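Local structure of 11R-lipoxygenase (Gersemia fruticosa, 3VF1) at residues N279-L290 with I345-Q354. The protein is a calcium-dependent, non-heme iron lipoxygenase that probably incorporates molecular oxygen into polyunsaturated fatty acids. Sequence-based numbering, arbitrary orientation.
Sequences NFPVKNEMVEKL and IPIAIQLYQQ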
loop_
_atom_site.group_PDB
_atom_site.type_symbol
_atom_site.label_atom_id
_atom_site.label_comp_id
_atom_site.label_asym_id
_atom_site.label_seq_id
_atom_site.Cartn_x
_atom_site.Cartn_y
_atom_site.Cartn_z
ATOM N N ASN A 279 -10.918 -26.718 -20.208
ATOM C CA ASN A 279 -11.017 -25.727 -21.274
ATOM C C ASN A 279 -9.654 -25.221 -21.751
ATOM O O ASN A 279 -9.568 -24.201 -22.435
ATOM C CB ASN A 279 -11.874 -24.542 -20.820
ATOM C CG ASN A 279 -11.330 -23.872 -19.573
ATOM O OD1 ASN A 279 -10.927 -24.541 -18.623
ATOM N ND2 ASN A 279 -11.311 -22.543 -19.573
ATOM N N PHE A 280 -8.593 -25.937 -21.389
ATOM C CA PHE A 280 -7.241 -25.571 -21.796
ATOM C C PHE A 280 -6.532 -26.822 -22.304
ATOM O O PHE A 280 -5.595 -27.311 -21.675
ATOM C CB PHE A 280 -6.483 -24.974 -20.608
ATOM C CG PHE A 280 -5.211 -24.254 -20.979
ATOM C CD1 PHE A 280 -4.942 -23.887 -22.287
ATOM C CD2 PHE A 280 -4.276 -23.945 -20.003
ATOM C CE1 PHE A 280 -3.770 -23.225 -22.609
ATOM C CE2 PHE A 280 -3.106 -23.286 -20.322
ATOM C CZ PHE A 280 -2.854 -22.925 -21.625
ATOM N N PRO A 281 -6.985 -27.347 -23.452
ATOM C CA PRO A 281 -6.545 -28.644 -23.981
ATOM C C PRO A 281 -5.137 -28.626 -24.579
ATOM O O PRO A 281 -4.979 -28.803 -25.786
ATOM C CB PRO A 281 -7.582 -28.935 -25.067
ATOM C CG PRO A 281 -7.982 -27.590 -25.558
ATOM C CD PRO A 281 -7.949 -26.687 -24.352
ATOM N N VAL A 282 -4.129 -28.422 -23.737
ATOM C CA VAL A 282 -2.741 -28.465 -24.182
ATOM C C VAL A 282 -2.291 -29.911 -24.340
ATOM O O VAL A 282 -2.323 -30.686 -23.388
ATOM C CB VAL A 282 -1.805 -27.759 -23.183
ATOM C CG1 VAL A 282 -0.348 -27.949 -23.588
ATOM C CG2 VAL A 282 -2.146 -26.278 -23.086
ATOM N N LYS A 283 -1.870 -30.267 -25.548
ATOM C CA LYS A 283 -1.425 -31.627 -25.831
ATOM C C LYS A 283 0.094 -31.716 -25.815
ATOM O O LYS A 283 0.790 -30.756 -26.148
ATOM C CB LYS A 283 -1.973 -32.100 -27.182
ATOM C CG LYS A 283 -3.488 -32.024 -27.290
ATOM C CD LYS A 283 -4.160 -32.746 -26.132
ATOM C CE LYS A 283 -5.670 -32.607 -26.181
ATOM N NZ LYS A 283 -6.315 -33.236 -24.992
ATOM N N ASN A 284 0.600 -32.880 -25.424
ATOM C CA ASN A 284 2.033 -33.101 -25.302
ATOM C C ASN A 284 2.786 -32.755 -26.583
ATOM O O ASN A 284 3.887 -32.206 -26.532
ATOM C CB ASN A 284 2.302 -34.556 -24.907
ATOM C CG ASN A 284 3.775 -34.845 -24.707
ATOM O OD1 ASN A 284 4.393 -34.355 -23.762
ATOM N ND2 ASN A 284 4.344 -35.659 -25.589
ATOM N N GLU A 285 2.187 -33.070 -27.728
ATOM C CA GLU A 285 2.826 -32.820 -29.019
ATOM C C GLU A 285 3.189 -31.347 -29.174
ATOM O O GLU A 285 4.172 -31.005 -29.825
ATOM C CB GLU A 285 1.914 -33.272 -30.172
ATOM C CG GLU A 285 1.283 -32.145 -31.007
ATOM C CD GLU A 285 -0.241 -32.173 -30.996
ATOM O OE1 GLU A 285 -0.821 -33.211 -30.612
ATOM O OE2 GLU A 285 -0.859 -31.152 -31.373
ATOM N N MET A 286 2.389 -30.479 -28.564
ATOM C CA MET A 286 2.559 -29.043 -28.724
ATOM C C MET A 286 3.784 -28.525 -27.976
ATOM O O MET A 286 4.402 -27.556 -28.396
ATOM C CB MET A 286 1.315 -28.305 -28.222
ATOM C CG MET A 286 0.018 -28.712 -28.903
ATOM S SD MET A 286 -1.419 -27.984 -28.096
ATOM C CE MET A 286 -2.739 -28.530 -29.172
ATOM N N VAL A 287 4.148 -29.179 -26.879
ATOM C CA VAL A 287 5.136 -28.612 -25.963
ATOM C C VAL A 287 6.260 -29.567 -25.572
ATOM O O VAL A 287 7.128 -29.206 -24.781
ATOM C CB VAL A 287 4.451 -28.149 -24.663
ATOM C CG1 VAL A 287 3.424 -27.063 -24.959
ATOM C CG2 VAL A 287 3.794 -29.329 -23.964
ATOM N N GLU A 288 6.256 -30.774 -26.126
ATOM C CA GLU A 288 7.167 -31.817 -25.664
ATOM C C GLU A 288 8.644 -31.442 -25.803
ATOM O O GLU A 288 9.434 -31.690 -24.894
ATOM C CB GLU A 288 6.901 -33.133 -26.397
ATOM C CG GLU A 288 7.703 -34.299 -25.842
ATOM C CD GLU A 288 7.526 -35.571 -26.646
ATOM O OE1 GLU A 288 7.448 -35.487 -27.892
ATOM O OE2 GLU A 288 7.461 -36.656 -26.028
ATOM N N LYS A 289 9.019 -30.849 -26.933
ATOM C CA LYS A 289 10.421 -30.516 -27.179
ATOM C C LYS A 289 10.869 -29.295 -26.375
ATOM O O LYS A 289 12.056 -28.973 -26.336
ATOM C CB LYS A 289 10.678 -30.300 -28.674
ATOM C CG LYS A 289 10.897 -31.597 -29.450
ATOM C CD LYS A 289 11.027 -31.356 -30.951
ATOM C CE LYS A 289 12.356 -30.706 -31.323
ATOM N NZ LYS A 289 13.504 -31.658 -31.251
ATOM N N LEU A 290 9.919 -28.625 -25.732
ATOM C CA LEU A 290 10.237 -27.517 -24.839
ATOM C C LEU A 290 10.611 -28.041 -23.456
ATOM O O LEU A 290 11.313 -27.375 -22.696
ATOM C CB LEU A 290 9.047 -26.564 -24.725
ATOM C CG LEU A 290 8.566 -25.937 -26.032
ATOM C CD1 LEU A 290 7.288 -25.144 -25.802
ATOM C CD2 LEU A 290 9.651 -25.055 -26.625
ATOM N N ILE A 345 9.681 -20.904 -17.751
ATOM C CA ILE A 345 9.450 -20.372 -19.087
ATOM C C ILE A 345 8.022 -20.645 -19.532
ATOM O O ILE A 345 7.443 -21.665 -19.169
ATOM C CB ILE A 345 10.399 -21.008 -20.119
ATOM C CG1 ILE A 345 10.343 -22.536 -20.016
ATOM C CG2 ILE A 345 11.816 -20.505 -19.916
ATOM C CD1 ILE A 345 11.061 -23.257 -21.135
ATOM N N PRO A 346 7.454 -19.732 -20.331
ATOM C CA PRO A 346 6.138 -19.962 -20.929
ATOM C C PRO A 346 6.236 -21.022 -22.019
ATOM O O PRO A 346 7.174 -20.985 -22.811
ATOM C CB PRO A 346 5.795 -18.601 -21.535
ATOM C CG PRO A 346 7.120 -18.004 -21.862
ATOM C CD PRO A 346 8.045 -18.456 -20.772
ATOM N N ILE A 347 5.294 -21.957 -22.055
ATOM C CA ILE A 347 5.323 -23.012 -23.062
ATOM C C ILE A 347 4.020 -23.120 -23.852
ATOM O O ILE A 347 3.966 -23.816 -24.862
ATOM C CB ILE A 347 5.644 -24.381 -22.429
ATOM C CG1 ILE A 347 4.582 -24.758 -21.392
ATOM C CG2 ILE A 347 7.023 -24.353 -21.793
ATOM C CD1 ILE A 347 4.731 -26.168 -20.859
ATOM N N ALA A 348 2.977 -22.429 -23.401
ATOM C CA ALA A 348 1.689 -22.477 -24.086
ATOM C C ALA A 348 0.782 -21.344 -23.625
ATOM O O ALA A 348 0.827 -20.938 -22.467
ATOM C CB ALA A 348 1.017 -23.820 -23.848
ATOM N N ILE A 349 -0.041 -20.838 -24.540
ATOM C CA ILE A 349 -0.958 -19.746 -24.233
ATOM C C ILE A 349 -2.266 -19.883 -25.006
ATOM O O ILE A 349 -2.270 -20.208 -26.191
ATOM C CB ILE A 349 -0.343 -18.376 -24.568
ATOM C CG1 ILE A 349 0.868 -18.097 -23.676
ATOM C CG2 ILE A 349 -1.380 -17.271 -24.406
ATOM C CD1 ILE A 349 1.627 -16.838 -24.056
ATOM N N GLN A 350 -3.375 -19.628 -24.322
ATOM C CA GLN A 350 -4.689 -19.593 -24.953
ATOM C C GLN A 350 -5.351 -18.271 -24.586
ATOM O O GLN A 350 -5.521 -17.970 -23.410
ATOM C CB GLN A 350 -5.535 -20.774 -24.477
ATOM C CG GLN A 350 -6.880 -20.908 -25.167
ATOM C CD GLN A 350 -7.656 -22.122 -24.692
ATOM O OE1 GLN A 350 -7.341 -23.256 -25.054
ATOM N NE2 GLN A 350 -8.674 -21.892 -23.869
ATOM N N LEU A 351 -5.718 -17.481 -25.589
ATOM C CA LEU A 351 -6.153 -16.105 -25.356
ATOM C C LEU A 351 -7.522 -16.004 -24.681
ATOM O O LEU A 351 -7.734 -15.138 -23.833
ATOM C CB LEU A 351 -6.152 -15.313 -26.667
ATOM C CG LEU A 351 -4.794 -15.194 -27.364
ATOM C CD1 LEU A 351 -4.918 -14.359 -28.632
ATOM C CD2 LEU A 351 -3.748 -14.599 -26.432
ATOM N N TYR A 352 -8.447 -16.883 -25.052
ATOM C CA TYR A 352 -9.783 -16.871 -24.458
ATOM C C TYR A 352 -10.050 -18.171 -23.705
ATOM O O TYR A 352 -9.450 -19.203 -24.001
ATOM C CB TYR A 352 -10.854 -16.654 -25.530
ATOM C CG TYR A 352 -10.819 -15.287 -26.183
ATOM C CD1 TYR A 352 -11.419 -14.188 -25.578
ATOM C CD2 TYR A 352 -10.201 -15.099 -27.414
ATOM C CE1 TYR A 352 -11.397 -12.936 -26.178
ATOM C CE2 TYR A 352 -10.174 -13.854 -28.021
ATOM C CZ TYR A 352 -10.773 -12.778 -27.398
ATOM O OH TYR A 352 -10.747 -11.544 -28.007
ATOM N N GLN A 353 -10.963 -18.114 -22.741
ATOM C CA GLN A 353 -11.234 -19.247 -21.861
ATOM C C GLN A 353 -11.721 -20.476 -22.625
ATOM O O GLN A 353 -11.227 -21.584 -22.413
ATOM C CB GLN A 353 -12.270 -18.858 -20.801
ATOM C CG GLN A 353 -11.723 -17.976 -19.689
ATOM C CD GLN A 353 -10.801 -18.727 -18.750
ATOM O OE1 GLN A 353 -11.191 -19.729 -18.151
ATOM N NE2 GLN A 353 -9.568 -18.248 -18.620
ATOM N N GLN A 354 -12.687 -20.278 -23.516
ATOM C CA GLN A 354 -13.323 -21.392 -24.214
ATOM C C GLN A 354 -12.643 -21.697 -25.545
ATOM O O GLN A 354 -12.545 -20.825 -26.407
ATOM C CB GLN A 354 -14.804 -21.086 -24.446
ATOM C CG GLN A 354 -15.603 -20.946 -23.159
ATOM C CD GLN A 354 -15.584 -22.214 -22.327
ATOM O OE1 GLN A 354 -15.672 -23.323 -22.860
ATOM N NE2 GLN A 354 -15.464 -22.060 -21.013
#
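Gln-350 reaches from the strand to the backbone of Asn-279: its NE2 donates to Asn-279 O at 2.9 Å, a fairly straight bond with the donor nearly in line with the C=O bond. CG stands anti to the backbone N (chi1 -175°) and the chain is extended beyond it, which carries the amide out to that carbonyl. The same NE2 also bonds Tyr-352 O at 2.8 Å, lying in that carbonyl's plane, so two acceptors fix the rotation of the amide. Cutting this side chain back to an alanine would probably leave the carbonyls of Asn-279 and Tyr-352 without this donor and open a gap beside CD1 of Phe-280 and CD of Pro-281. Asn-279 returns the grip, its ND2 donating to Gln-353 O at 3.0 Å from above the carbonyl plane, not along a lone pair, and more weakly to Gln-353 OE1; the two side-chain amide planes lie 54° apart. Gln-353 NE2 is itself held by Thr-331 O and Asp-310. Phe-280 and Gln-350 run past each other in opposite directions, ring and amide planes 77° apart, with CE1 of Phe-280 3.6 Å from CB of Gln-350. Further along, the contact turns apolar: Val-282 CG2 and Val-287 CG1 converge on the methyl of Ala-348, and Leu-290 CD1 packs against Ile-347 CB at 3.8 Å. Ile-347 and Ala-348 can both face this layer because they form a classic beta bulge opposite Leu-335; Ile-349 points away, packing on Trp-372 and Leu-379 of helix 369-410. Together these contacts lay a loop and short helix over one face of the antiparallel sheet in the lipoxygenase domain.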